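Local coordinates for protein putative rRNA methylase (Clostridium thermocellum ATCC 27405, PDB 3EEY) that binds S-adenosylmethionine and is probably a methyltransferase, with ribosomal RNA as its putative substrate, at residues His13-Met18 and Gly132-Val137; Thr25-Thr30 and Phe51-Gln56; Asp81-Met86 and Ile119-Lys124; Phe165-Thr170 and Val183-Ile188. One frame throughout, in Å; residues are numbered along the deposited sequence.

How the contacts relate
Contacts 1, 2 and 4 all reach the same mixed sheet. In contact 1 a helix packs on a strand mainly through methyl groups, with no polar bond between them; contact 2 pairs parallel strands near the cofactor, and contact 4 pairs antiparallel strands beyond them. Contact 3 is the least buried of the four, setting a loop against helix 115-128. Contacts 2 and 3 touch and share S-adenosylmethionine: contact 2 hydrogen-bonds the ribose and amino group and lays Ile55 against the adenine, while contact 3 hydrogen-bonds the adenine edge. Contacts 1 and 4 meet through neighbouring strands 133-139 and 181-187, and both touch the second subunit. Leu122 of contact 3 packs against Ile135, Val137 and Ile185.

Contact 1 (His13-Met18 and Gly132-Val137); sequences HDYIKM and GGIITV
Past His13, whose NE2 is hydrogen-bonded to Asp36 OD1, Tyr15 is the first residue to touch the strand. Its CB lies 4.1 Å from Thr136 CG2, while the ring swings off the strand, so that CD2 passes Ile134 CD1 obliquely at a loose 4.4 Å. The phenol end belongs to another neighbour, its OH being hydrogen-bonded to Gln168 NE2. Ile16 carries the tighter half of the contact. CG1 stands beside the backbone N (chi1 -68°), and the second bend brings the terminal CD1 down between two strand side chains, 3.8 Å from Ile134 CG2 and 3.8 Å from Thr136 CG2. Both strand residues cross Ile16 obliquely and offer a methyl branch. Thr136 places OG1 in the crowded position between backbone N and carbonyl carbon (chi1 64°), which leaves CG2 beside the backbone N, where it meets both helix residues. The contact is thus van der Waals packing, carried mainly by methyl groups. The two segment axes approach to 9.0 Å and run almost antiparallel, at 170°, so one helical turn covers the alternate residues Ile134 and Thr136. An N-terminal helix laid in this way on one face of the sheet forms part of the helix-on-sheet layering of the Rossmann-like alpha/beta fold. Around this point Ile16 also packs on Phe39, Leu40 and Leu43 of helix 35-44 and on Ala96 and Met98 of strand 94-101, while Tyr15 reaches Leu182 and Cys184 of strand 181-187, so helix 8-19 spans three adjacent strands of the sheet.

Contact 2 (Thr25-Thr30 and Phe51-Gln56); sequences TVVDAT and FGFDIQ. With SAM (S-adenosylmethionine), chain K.
Asp54 grips the ribose of S-adenosylmethionine with both carboxylate oxygens: O2' donates to OD1 at 2.7 Å and O3' to OD2 at 2.8 Å. Gln56 NE2 donates in turn to O2' at 2.9 Å, so that hydroxyl is held from two residues. Ile55 lays its branches on the adenine, CD1 lying 3.5 Å from N7, and Thr30 O accepts from the cofactor's amino N at 3.1 Å. The carboxylate is itself fixed: OD1 takes Gln56 N on its anti lone pair, an Asx turn just before helix 57-69, and OD2 has a further partner in Gly32 N. An acidic residue at the C-terminal end of the second strand, binding the ribose, is a hallmark of class I methyltransferases, and here strands 25-28 and 49-53 belong to one beta-alpha-beta unit. Their parallel ladder carries both loops: Phe51 N bonds Val26 O, Asp28 N bonds Phe51 O at 2.8 Å, and Phe53 N bonds Asp28 O less straight, at 139°. Asp28 OD1 makes a second Asx turn with Thr30 N, while OD2 is bonded to Thr37 OG1. Val27 CG1 meets the Phe53 ring at its edge, 3.7 Å from CE2, and Thr25 CG2 lies in plane at the Phe51 edge.

Contact 3 (Asp81-Met86 and Ile119-Lys124); sequences DGHQNM and IQALSK. With SAM (S-adenosylmethionine), chain K.
The imidazole of His83 has the adenine of S-adenosylmethionine over one face, with cofactor N1 centred 3.2 Å above the ring plane. Ala121 CB approaches the ring obliquely, 3.4 Å from His83 CD2, and the Phe99 ring meets it with planes at about 60°. His83 ND1 is hydrogen-bonded to Ala29 O, which fixes the rotation of the ring; since a carbonyl can only accept, ND1 presumably carries a proton. The imidazole leans over the base because CG occupies the crowded position between backbone N and carbonyl carbon (chi1 44°). The polar edge of the adenine is read by the same loop: N1 accepts from His83 N at 2.9 Å, and N6 donates to Gln84 OE1 at 3.1 Å, almost straight at 171°. Gln84 gets there by folding at its second torsion, its CB left behind against Gln120 CB at 3.7 Å. This loop follows strand 76-79 in the Rossmann-like methyltransferase fold, and its short 3-10 segment is seated on helix 115-128. The backbones come close at Ala121, whose CA lies 3.9 Å from Gln84 CA, consistent with its small side chain. Further along the loop the Met86 and Lys124 chains pass antiparallel, with Met86 CG 3.9 Å from Lys124 CB. Lys124 then folds back on itself to donate to Gln84 O at 3.1 Å, the ammonium facing the carbonyl oxygen almost head-on. At the start of the segment Asp81 OD1 accepts from both Gly82 N and Asn85 ND2, each from above the carboxylate plane, while Asp81 OD2 is hydrogen-bonded to Tyr89 OH.

Contact 4 (Phe165-Thr170 and Val183-Ile188); sequences FIVQRT and VCIEKI
Four backbone hydrogen bonds form the frame of this strand pair. Ile166 and Glu186 exchange N-H and C=O in both directions at 2.9 Å, for Ile166 N to Glu186 O and for Glu186 N to Ile166 O, and Gln168 and Cys184 do the same; the donors lie in the carbonyl planes. Between and beyond these hydrogen-bonded pairs, Phe165 with Lys187, Val167 with Ile185 and Arg169 with Val183 are non-hydrogen-bonded pairs, where CA-H...O contacts are added, such as Ile185 CA to Ile166 O at 3.2 Å.

Apolar packing differs between the faces. On the face of Val167 and Ile185, Phe165 CD1 rests 3.7 Å from Ile185 CG2, while Lys187 runs alongside the ring with CE 3.6 Å from Phe165 CZ. Val167 CG1 meets Val183 CG1 obliquely at 3.7 Å. Leu157 of helix 148-157 covers Val167, Val183 and Ile185 there. The Ile166 and Ile188 side chains cross at about a right angle, Ile166 CD1 3.7 Å from Ile188 CG2; Glu186, on the face of Ile166, lies beside it.

The polar ends find partners beyond the pair, several of them in the second subunit. Glu186 OE1 accepts from Ile5 N of that subunit, Gln168 OE1 is bonded to its Gln11, and Arg169 NH2 makes a salt bridge with its Asp171. Lys187 NZ is hydrogen-bonded to Leu129 O and Met126 O and makes a salt bridge with Glu190. The pair is a beta hairpin, running antiparallel at 169°, the last two strands in the 3-2-1-4-5-7-6 sheet order characteristic of class I methyltransferases; here strand 165-172 pairs on with a strand of the second subunit.

Contact 1 (His13-Met18 and Gly132-Val137)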
# COMPACT_ATOMS: atom_id res chain seq x y z
N HIS A 13 3.07 -7.22 -8.49
CA HIS A 13 3.27 -8.67 -8.55
C HIS A 13 2.88 -9.39 -7.25
O HIS A 13 2.26 -10.45 -7.30
CB HIS A 13 4.72 -8.97 -8.89
CG HIS A 13 5.07 -8.72 -10.33
ND1 HIS A 13 5.70 -9.66 -11.12
CD2 HIS A 13 4.87 -7.64 -11.12
CE1 HIS A 13 5.88 -9.16 -12.33
NE2 HIS A 13 5.38 -7.94 -12.35
N ASP A 14 3.23 -8.79 -6.11
CA ASP A 14 2.86 -9.31 -4.79
C ASP A 14 1.35 -9.36 -4.57
O ASP A 14 0.84 -10.34 -4.01
CB ASP A 14 3.52 -8.50 -3.67
CG ASP A 14 5.01 -8.82 -3.50
OD1 ASP A 14 5.54 -9.69 -4.22
OD2 ASP A 14 5.64 -8.21 -2.62
N TYR A 15 0.65 -8.30 -5.00
CA TYR A 15 -0.81 -8.24 -4.95
C TYR A 15 -1.47 -9.25 -5.88
O TYR A 15 -2.51 -9.80 -5.53
CB TYR A 15 -1.30 -6.83 -5.27
CG TYR A 15 -1.35 -5.91 -4.08
CD1 TYR A 15 -0.35 -4.95 -3.87
CD2 TYR A 15 -2.39 -5.99 -3.15
CE1 TYR A 15 -0.39 -4.10 -2.76
CE2 TYR A 15 -2.44 -5.14 -2.04
CZ TYR A 15 -1.43 -4.20 -1.85
OH TYR A 15 -1.46 -3.36 -0.76
N ILE A 16 -0.87 -9.48 -7.04
CA ILE A 16 -1.40 -10.44 -8.01
C ILE A 16 -1.24 -11.88 -7.49
O ILE A 16 -2.17 -12.67 -7.58
CB ILE A 16 -0.78 -10.23 -9.44
CG1 ILE A 16 -1.25 -8.92 -10.08
CG2 ILE A 16 -1.11 -11.38 -10.36
CD1 ILE A 16 -2.75 -8.77 -10.34
N LYS A 17 -0.07 -12.19 -6.92
CA LYS A 17 0.20 -13.49 -6.28
C LYS A 17 -0.80 -13.84 -5.16
O LYS A 17 -1.16 -15.00 -5.00
CB LYS A 17 1.62 -13.53 -5.72
CG LYS A 17 2.70 -14.04 -6.67
CD LYS A 17 4.06 -13.40 -6.40
CE LYS A 17 4.48 -13.46 -4.93
NZ LYS A 17 5.63 -14.38 -4.68
N MET A 18 -1.24 -12.82 -4.40
CA MET A 18 -2.27 -12.96 -3.35
C MET A 18 -3.62 -13.45 -3.88
O MET A 18 -4.34 -14.17 -3.20
CB MET A 18 -2.55 -11.62 -2.67
CG MET A 18 -1.62 -11.19 -1.53
SD MET A 18 -1.96 -9.47 -1.03
CE MET A 18 -3.45 -9.65 -0.05
N GLY A 132 -14.15 -10.24 -5.56
CA GLY A 132 -12.91 -10.66 -4.93
C GLY A 132 -11.73 -10.69 -5.90
O GLY A 132 -10.68 -11.21 -5.57
N GLY A 133 -11.93 -10.13 -7.10
CA GLY A 133 -10.88 -10.02 -8.11
C GLY A 133 -10.13 -8.70 -8.01
O GLY A 133 -10.60 -7.80 -7.35
N ILE A 134 -8.98 -8.59 -8.68
CA ILE A 134 -8.10 -7.42 -8.52
C ILE A 134 -7.63 -6.83 -9.84
O ILE A 134 -7.38 -7.55 -10.79
CB ILE A 134 -6.91 -7.73 -7.55
CG1 ILE A 134 -6.15 -6.45 -7.17
CG2 ILE A 134 -5.92 -8.75 -8.16
CD1 ILE A 134 -6.01 -6.23 -5.69
N ILE A 135 -7.54 -5.52 -9.91
CA ILE A 135 -6.83 -4.83 -10.98
C ILE A 135 -5.67 -4.11 -10.33
O ILE A 135 -5.86 -3.43 -9.32
CB ILE A 135 -7.72 -3.79 -11.71
CG1 ILE A 135 -8.90 -4.49 -12.39
CG2 ILE A 135 -6.91 -2.98 -12.75
CD1 ILE A 135 -10.13 -3.61 -12.56
N THR A 136 -4.46 -4.28 -10.87
CA THR A 136 -3.33 -3.46 -10.47
C THR A 136 -2.96 -2.50 -11.61
O THR A 136 -2.98 -2.87 -12.77
CB THR A 136 -2.10 -4.29 -10.06
OG1 THR A 136 -1.64 -5.04 -11.19
CG2 THR A 136 -2.45 -5.24 -8.92
N VAL A 137 -2.68 -1.25 -11.25
CA VAL A 137 -2.30 -0.21 -12.21
C VAL A 137 -0.99 0.43 -11.74
O VAL A 137 -0.97 1.14 -10.72
CB VAL A 137 -3.40 0.88 -12.35
CG1 VAL A 137 -3.13 1.80 -13.53
CG2 VAL A 137 -4.78 0.26 -12.49

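Contact 2 (Thr25-Thr30 and Phe51-Gln56)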
# COMPACT_ATOMS: atom_id res chain seq x y z
N THR A 25 -8.69 -17.16 -15.01
CA THR A 25 -8.55 -16.37 -16.23
C THR A 25 -8.11 -14.96 -15.84
O THR A 25 -8.75 -14.31 -15.03
CB THR A 25 -9.85 -16.36 -17.07
OG1 THR A 25 -10.17 -17.70 -17.45
CG2 THR A 25 -9.68 -15.53 -18.34
N VAL A 26 -6.99 -14.53 -16.41
CA VAL A 26 -6.37 -13.25 -16.08
C VAL A 26 -6.07 -12.46 -17.35
O VAL A 26 -6.09 -13.02 -18.44
CB VAL A 26 -5.08 -13.42 -15.21
CG1 VAL A 26 -5.39 -14.11 -13.88
CG2 VAL A 26 -4.00 -14.19 -15.96
N VAL A 27 -5.83 -11.16 -17.21
CA VAL A 27 -5.55 -10.28 -18.35
C VAL A 27 -4.29 -9.44 -18.11
O VAL A 27 -4.11 -8.87 -17.04
CB VAL A 27 -6.74 -9.30 -18.66
CG1 VAL A 27 -6.50 -8.57 -19.97
CG2 VAL A 27 -8.08 -10.01 -18.71
N ASP A 28 -3.41 -9.40 -19.10
CA ASP A 28 -2.35 -8.42 -19.16
C ASP A 28 -2.82 -7.39 -20.18
O ASP A 28 -2.82 -7.65 -21.38
CB ASP A 28 -1.02 -9.06 -19.58
CG ASP A 28 0.16 -8.10 -19.51
OD1 ASP A 28 -0.04 -6.89 -19.29
OD2 ASP A 28 1.31 -8.56 -19.69
N ALA A 29 -3.23 -6.22 -19.70
CA ALA A 29 -3.82 -5.21 -20.56
C ALA A 29 -2.78 -4.37 -21.32
O ALA A 29 -3.13 -3.63 -22.24
CB ALA A 29 -4.74 -4.31 -19.76
N THR A 30 -1.52 -4.50 -20.94
CA THR A 30 -0.43 -3.73 -21.54
C THR A 30 0.77 -4.65 -21.68
O THR A 30 1.66 -4.66 -20.83
CB THR A 30 -0.04 -2.50 -20.67
OG1 THR A 30 0.08 -2.91 -19.31
CG2 THR A 30 -1.08 -1.39 -20.74
N PHE A 51 -5.13 -13.49 -21.24
CA PHE A 51 -5.36 -12.64 -22.40
C PHE A 51 -4.37 -11.49 -22.36
O PHE A 51 -4.26 -10.79 -21.36
CB PHE A 51 -6.80 -12.12 -22.43
CG PHE A 51 -7.82 -13.16 -22.76
CD1 PHE A 51 -8.11 -13.49 -24.08
CD2 PHE A 51 -8.51 -13.83 -21.75
CE1 PHE A 51 -9.06 -14.46 -24.39
CE2 PHE A 51 -9.47 -14.80 -22.04
CZ PHE A 51 -9.74 -15.11 -23.37
N GLY A 52 -3.64 -11.31 -23.45
CA GLY A 52 -2.67 -10.23 -23.56
C GLY A 52 -3.02 -9.26 -24.67
O GLY A 52 -3.47 -9.67 -25.73
N PHE A 53 -2.81 -7.97 -24.41
CA PHE A 53 -3.19 -6.91 -25.33
C PHE A 53 -2.04 -5.95 -25.56
O PHE A 53 -1.34 -5.59 -24.61
CB PHE A 53 -4.37 -6.10 -24.76
CG PHE A 53 -5.67 -6.84 -24.74
CD1 PHE A 53 -6.53 -6.80 -25.84
CD2 PHE A 53 -6.06 -7.56 -23.62
CE1 PHE A 53 -7.75 -7.48 -25.83
CE2 PHE A 53 -7.27 -8.25 -23.60
CZ PHE A 53 -8.11 -8.21 -24.71
N ASP A 54 -1.86 -5.54 -26.81
CA ASP A 54 -1.03 -4.40 -27.16
C ASP A 54 -1.42 -3.89 -28.55
O ASP A 54 -2.04 -4.61 -29.33
CB ASP A 54 0.46 -4.75 -27.12
CG ASP A 54 1.32 -3.57 -26.67
OD1 ASP A 54 1.38 -2.55 -27.39
OD2 ASP A 54 1.96 -3.67 -25.61
N ILE A 55 -1.05 -2.64 -28.84
CA ILE A 55 -1.39 -2.01 -30.11
C ILE A 55 -0.21 -1.99 -31.09
O ILE A 55 -0.35 -1.53 -32.22
CB ILE A 55 -1.95 -0.56 -29.93
CG1 ILE A 55 -0.94 0.34 -29.21
CG2 ILE A 55 -3.28 -0.59 -29.20
CD1 ILE A 55 -1.30 1.81 -29.21
N GLN A 56 0.94 -2.49 -30.64
CA GLN A 56 2.15 -2.52 -31.46
C GLN A 56 2.50 -3.94 -31.90
O GLN A 56 2.36 -4.88 -31.11
CB GLN A 56 3.33 -1.90 -30.71
CG GLN A 56 3.19 -0.41 -30.44
CD GLN A 56 4.46 0.21 -29.86
OE1 GLN A 56 5.55 0.06 -30.42
NE2 GLN A 56 4.32 0.91 -28.75
N SAM K . 4.04 -4.74 -18.79
CA SAM K . 4.93 -4.28 -19.90
C SAM K . 6.26 -5.03 -19.92
O SAM K . 7.26 -4.59 -20.50
OXT SAM K . 6.36 -6.12 -19.35
CB SAM K . 5.11 -2.77 -19.84
CG SAM K . 3.99 -2.02 -20.54
SD SAM K . 4.52 -0.48 -21.34
CE SAM K . 4.79 0.57 -19.88
C5' SAM K . 2.94 0.11 -22.00
C4' SAM K . 2.49 -0.75 -23.19
O4' SAM K . 1.12 -0.56 -23.46
C3' SAM K . 3.26 -0.43 -24.47
O3' SAM K . 3.77 -1.63 -25.00
C2' SAM K . 2.22 0.18 -25.39
O2' SAM K . 2.45 -0.13 -26.76
C1' SAM K . 0.94 -0.44 -24.86
N9 SAM K . -0.28 0.33 -25.18
C8 SAM K . -0.40 1.68 -25.45
N7 SAM K . -1.70 1.95 -25.69
C5 SAM K . -2.41 0.80 -25.57
C6 SAM K . -3.76 0.49 -25.71
N6 SAM K . -4.67 1.41 -26.01
N1 SAM K . -4.16 -0.82 -25.53
C2 SAM K . -3.26 -1.82 -25.22
N3 SAM K . -1.94 -1.50 -25.08
C4 SAM K . -1.52 -0.22 -25.26

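Contact 3 (Asp81-Met86 and Ile119-Lys124)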
# COMPACT_ATOMS: atom_id res chain seq x y z
N ASP A 81 -4.98 -5.56 -30.31
CA ASP A 81 -6.03 -4.55 -30.24
C ASP A 81 -5.84 -3.76 -28.95
O ASP A 81 -5.12 -4.19 -28.05
CB ASP A 81 -7.41 -5.21 -30.27
CG ASP A 81 -8.52 -4.26 -30.73
OD1 ASP A 81 -8.26 -3.06 -30.99
OD2 ASP A 81 -9.67 -4.73 -30.83
N GLY A 82 -6.47 -2.59 -28.87
CA GLY A 82 -6.45 -1.80 -27.65
C GLY A 82 -7.15 -2.49 -26.51
O GLY A 82 -8.11 -3.23 -26.73
N HIS A 83 -6.68 -2.25 -25.29
CA HIS A 83 -7.27 -2.81 -24.08
C HIS A 83 -8.66 -2.27 -23.80
O HIS A 83 -9.45 -2.91 -23.11
CB HIS A 83 -6.35 -2.66 -22.85
CG HIS A 83 -5.71 -1.31 -22.70
ND1 HIS A 83 -4.42 -1.16 -22.25
CD2 HIS A 83 -6.17 -0.06 -22.94
CE1 HIS A 83 -4.11 0.13 -22.21
NE2 HIS A 83 -5.15 0.82 -22.63
N GLN A 84 -8.96 -1.09 -24.35
CA GLN A 84 -10.32 -0.52 -24.30
C GLN A 84 -11.37 -1.41 -24.98
O GLN A 84 -12.56 -1.26 -24.73
CB GLN A 84 -10.34 0.90 -24.90
CG GLN A 84 -10.09 0.99 -26.40
CD GLN A 84 -8.63 1.14 -26.76
OE1 GLN A 84 -7.74 0.76 -26.00
NE2 GLN A 84 -8.37 1.69 -27.94
N ASN A 85 -10.91 -2.34 -25.81
CA ASN A 85 -11.79 -3.26 -26.53
C ASN A 85 -11.76 -4.68 -25.98
O ASN A 85 -12.14 -5.62 -26.69
CB ASN A 85 -11.42 -3.30 -28.02
CG ASN A 85 -11.52 -1.94 -28.69
OD1 ASN A 85 -12.50 -1.21 -28.54
ND2 ASN A 85 -10.49 -1.60 -29.46
N MET A 86 -11.33 -4.84 -24.72
CA MET A 86 -11.11 -6.16 -24.13
C MET A 86 -12.39 -7.00 -23.98
O MET A 86 -12.33 -8.23 -23.94
CB MET A 86 -10.30 -6.10 -22.80
CG MET A 86 -11.06 -5.65 -21.54
SD MET A 86 -10.19 -5.88 -19.96
CE MET A 86 -8.76 -4.83 -20.24
N ILE A 119 -9.01 4.80 -19.21
CA ILE A 119 -10.26 4.90 -18.45
C ILE A 119 -11.33 3.93 -18.99
O ILE A 119 -12.00 3.24 -18.21
CB ILE A 119 -10.76 6.38 -18.39
CG1 ILE A 119 -9.88 7.19 -17.43
CG2 ILE A 119 -12.21 6.46 -17.93
CD1 ILE A 119 -9.88 8.68 -17.69
N GLN A 120 -11.48 3.88 -20.31
CA GLN A 120 -12.36 2.91 -20.97
C GLN A 120 -12.02 1.46 -20.61
O GLN A 120 -12.90 0.71 -20.20
CB GLN A 120 -12.26 3.03 -22.49
CG GLN A 120 -13.19 4.01 -23.13
CD GLN A 120 -13.24 3.80 -24.62
OE1 GLN A 120 -13.80 2.80 -25.09
NE2 GLN A 120 -12.63 4.71 -25.37
N ALA A 121 -10.74 1.09 -20.76
CA ALA A 121 -10.26 -0.26 -20.42
C ALA A 121 -10.46 -0.59 -18.95
O ALA A 121 -10.79 -1.73 -18.62
CB ALA A 121 -8.83 -0.43 -20.78
N LEU A 122 -10.24 0.40 -18.08
CA LEU A 122 -10.48 0.23 -16.65
C LEU A 122 -11.95 -0.06 -16.33
O LEU A 122 -12.23 -0.89 -15.49
CB LEU A 122 -9.99 1.43 -15.84
CG LEU A 122 -8.48 1.56 -15.65
CD1 LEU A 122 -8.13 2.97 -15.18
CD2 LEU A 122 -7.95 0.51 -14.69
N SER A 123 -12.87 0.62 -17.01
CA SER A 123 -14.31 0.33 -16.89
C SER A 123 -14.64 -1.09 -17.34
O SER A 123 -15.41 -1.79 -16.68
CB SER A 123 -15.15 1.31 -17.70
OG SER A 123 -14.61 2.62 -17.65
N LYS A 124 -14.06 -1.49 -18.48
CA LYS A 124 -14.27 -2.82 -19.05
C LYS A 124 -13.72 -3.89 -18.13
O LYS A 124 -14.37 -4.91 -17.89
CB LYS A 124 -13.63 -2.93 -20.45
CG LYS A 124 -14.20 -2.01 -21.54
CD LYS A 124 -15.73 -1.97 -21.55
CE LYS A 124 -16.32 -1.41 -22.84
NZ LYS A 124 -15.39 -0.57 -23.65
N SAM K . 4.04 -4.74 -18.79
CA SAM K . 4.93 -4.28 -19.90
C SAM K . 6.26 -5.03 -19.92
O SAM K . 7.26 -4.59 -20.50
OXT SAM K . 6.36 -6.12 -19.35
CB SAM K . 5.11 -2.77 -19.84
CG SAM K . 3.99 -2.02 -20.54
SD SAM K . 4.52 -0.48 -21.34
CE SAM K . 4.79 0.57 -19.88
C5' SAM K . 2.94 0.11 -22.00
C4' SAM K . 2.49 -0.75 -23.19
O4' SAM K . 1.12 -0.56 -23.46
C3' SAM K . 3.26 -0.43 -24.47
O3' SAM K . 3.77 -1.63 -25.00
C2' SAM K . 2.22 0.18 -25.39
O2' SAM K . 2.45 -0.13 -26.76
C1' SAM K . 0.94 -0.44 -24.86
N9 SAM K . -0.28 0.33 -25.18
C8 SAM K . -0.40 1.68 -25.45
N7 SAM K . -1.70 1.95 -25.69
C5 SAM K . -2.41 0.80 -25.57
C6 SAM K . -3.76 0.49 -25.71
N6 SAM K . -4.67 1.41 -26.01
N1 SAM K . -4.16 -0.82 -25.53
C2 SAM K . -3.26 -1.82 -25.22
N3 SAM K . -1.94 -1.50 -25.08
C4 SAM K . -1.52 -0.22 -25.26

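Contact 4 (Phe165-Thr170 and Val183-Ile188)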
# COMPACT_ATOMS: atom_id res chain seq x y z
N PHE A 165 -16.17 -1.28 -5.11
CA PHE A 165 -14.72 -1.44 -5.27
C PHE A 165 -13.92 -0.75 -4.18
O PHE A 165 -14.26 0.35 -3.74
CB PHE A 165 -14.24 -0.92 -6.63
CG PHE A 165 -14.87 -1.59 -7.83
CD1 PHE A 165 -14.27 -2.70 -8.42
CD2 PHE A 165 -16.06 -1.10 -8.38
CE1 PHE A 165 -14.86 -3.32 -9.52
CE2 PHE A 165 -16.65 -1.72 -9.48
CZ PHE A 165 -16.05 -2.83 -10.05
N ILE A 166 -12.86 -1.41 -3.74
CA ILE A 166 -11.78 -0.78 -2.96
C ILE A 166 -10.75 -0.24 -3.94
O ILE A 166 -10.27 -0.96 -4.79
CB ILE A 166 -11.09 -1.78 -2.00
CG1 ILE A 166 -12.10 -2.43 -1.05
CG2 ILE A 166 -9.99 -1.08 -1.19
CD1 ILE A 166 -11.51 -3.52 -0.18
N VAL A 167 -10.42 1.05 -3.84
CA VAL A 167 -9.37 1.64 -4.67
C VAL A 167 -8.26 2.16 -3.75
O VAL A 167 -8.44 3.10 -2.99
CB VAL A 167 -9.90 2.75 -5.63
CG1 VAL A 167 -8.77 3.27 -6.52
CG2 VAL A 167 -11.05 2.23 -6.50
N GLN A 168 -7.11 1.51 -3.81
CA GLN A 168 -6.01 1.83 -2.93
C GLN A 168 -4.83 2.35 -3.72
O GLN A 168 -4.34 1.69 -4.63
CB GLN A 168 -5.61 0.59 -2.15
CG GLN A 168 -4.51 0.80 -1.16
CD GLN A 168 -3.81 -0.49 -0.82
OE1 GLN A 168 -4.07 -1.10 0.21
NE2 GLN A 168 -2.92 -0.93 -1.70
N ARG A 169 -4.37 3.55 -3.37
CA ARG A 169 -3.17 4.12 -3.96
C ARG A 169 -1.96 3.96 -3.03
O ARG A 169 -2.05 4.20 -1.84
CB ARG A 169 -3.40 5.58 -4.29
CG ARG A 169 -2.24 6.18 -5.09
CD ARG A 169 -2.28 7.69 -5.10
NE ARG A 169 -2.52 8.28 -3.78
CZ ARG A 169 -2.95 9.53 -3.59
NH1 ARG A 169 -3.17 10.32 -4.63
NH2 ARG A 169 -3.15 10.00 -2.37
N THR A 170 -0.84 3.54 -3.61
CA THR A 170 0.41 3.41 -2.89
C THR A 170 1.42 4.35 -3.56
O THR A 170 1.53 4.39 -4.78
CB THR A 170 0.90 1.94 -2.88
OG1 THR A 170 -0.09 1.12 -2.25
CG2 THR A 170 2.20 1.79 -2.12
N VAL A 183 -1.89 1.65 -8.08
CA VAL A 183 -3.30 1.63 -7.71
C VAL A 183 -3.80 0.18 -7.73
O VAL A 183 -3.55 -0.55 -8.67
CB VAL A 183 -4.16 2.55 -8.62
CG1 VAL A 183 -5.59 2.56 -8.17
CG2 VAL A 183 -3.64 3.98 -8.59
N CYS A 184 -4.45 -0.22 -6.65
CA CYS A 184 -5.06 -1.54 -6.55
C CYS A 184 -6.57 -1.39 -6.48
O CYS A 184 -7.07 -0.71 -5.59
CB CYS A 184 -4.57 -2.27 -5.31
SG CYS A 184 -2.87 -2.80 -5.41
N ILE A 185 -7.27 -1.99 -7.42
CA ILE A 185 -8.73 -2.00 -7.44
C ILE A 185 -9.23 -3.41 -7.16
O ILE A 185 -8.89 -4.33 -7.90
CB ILE A 185 -9.28 -1.53 -8.81
CG1 ILE A 185 -8.64 -0.21 -9.24
CG2 ILE A 185 -10.80 -1.43 -8.77
CD1 ILE A 185 -8.67 0.02 -10.72
N GLU A 186 -10.02 -3.58 -6.11
CA GLU A 186 -10.58 -4.89 -5.77
C GLU A 186 -12.09 -4.82 -5.75
O GLU A 186 -12.65 -3.97 -5.07
CB GLU A 186 -10.10 -5.36 -4.39
CG GLU A 186 -10.49 -6.80 -4.11
CD GLU A 186 -10.32 -7.22 -2.66
OE1 GLU A 186 -9.68 -6.49 -1.88
OE2 GLU A 186 -10.82 -8.30 -2.30
N LYS A 187 -12.75 -5.71 -6.48
CA LYS A 187 -14.20 -5.80 -6.47
C LYS A 187 -14.68 -6.45 -5.19
O LYS A 187 -14.21 -7.52 -4.83
CB LYS A 187 -14.72 -6.56 -7.70
CG LYS A 187 -16.25 -6.62 -7.80
CD LYS A 187 -16.73 -7.32 -9.07
CE LYS A 187 -17.09 -6.32 -10.14
NZ LYS A 187 -17.52 -6.92 -11.44
N ILE A 188 -15.60 -5.79 -4.49
CA ILE A 188 -16.14 -6.34 -3.24
C ILE A 188 -17.63 -6.65 -3.33
O ILE A 188 -18.17 -7.37 -2.49
CB ILE A 188 -15.81 -5.44 -2.02
CG1 ILE A 188 -16.39 -4.03 -2.18
CG2 ILE A 188 -14.31 -5.41 -1.78
CD1 ILE A 188 -16.24 -3.15 -0.96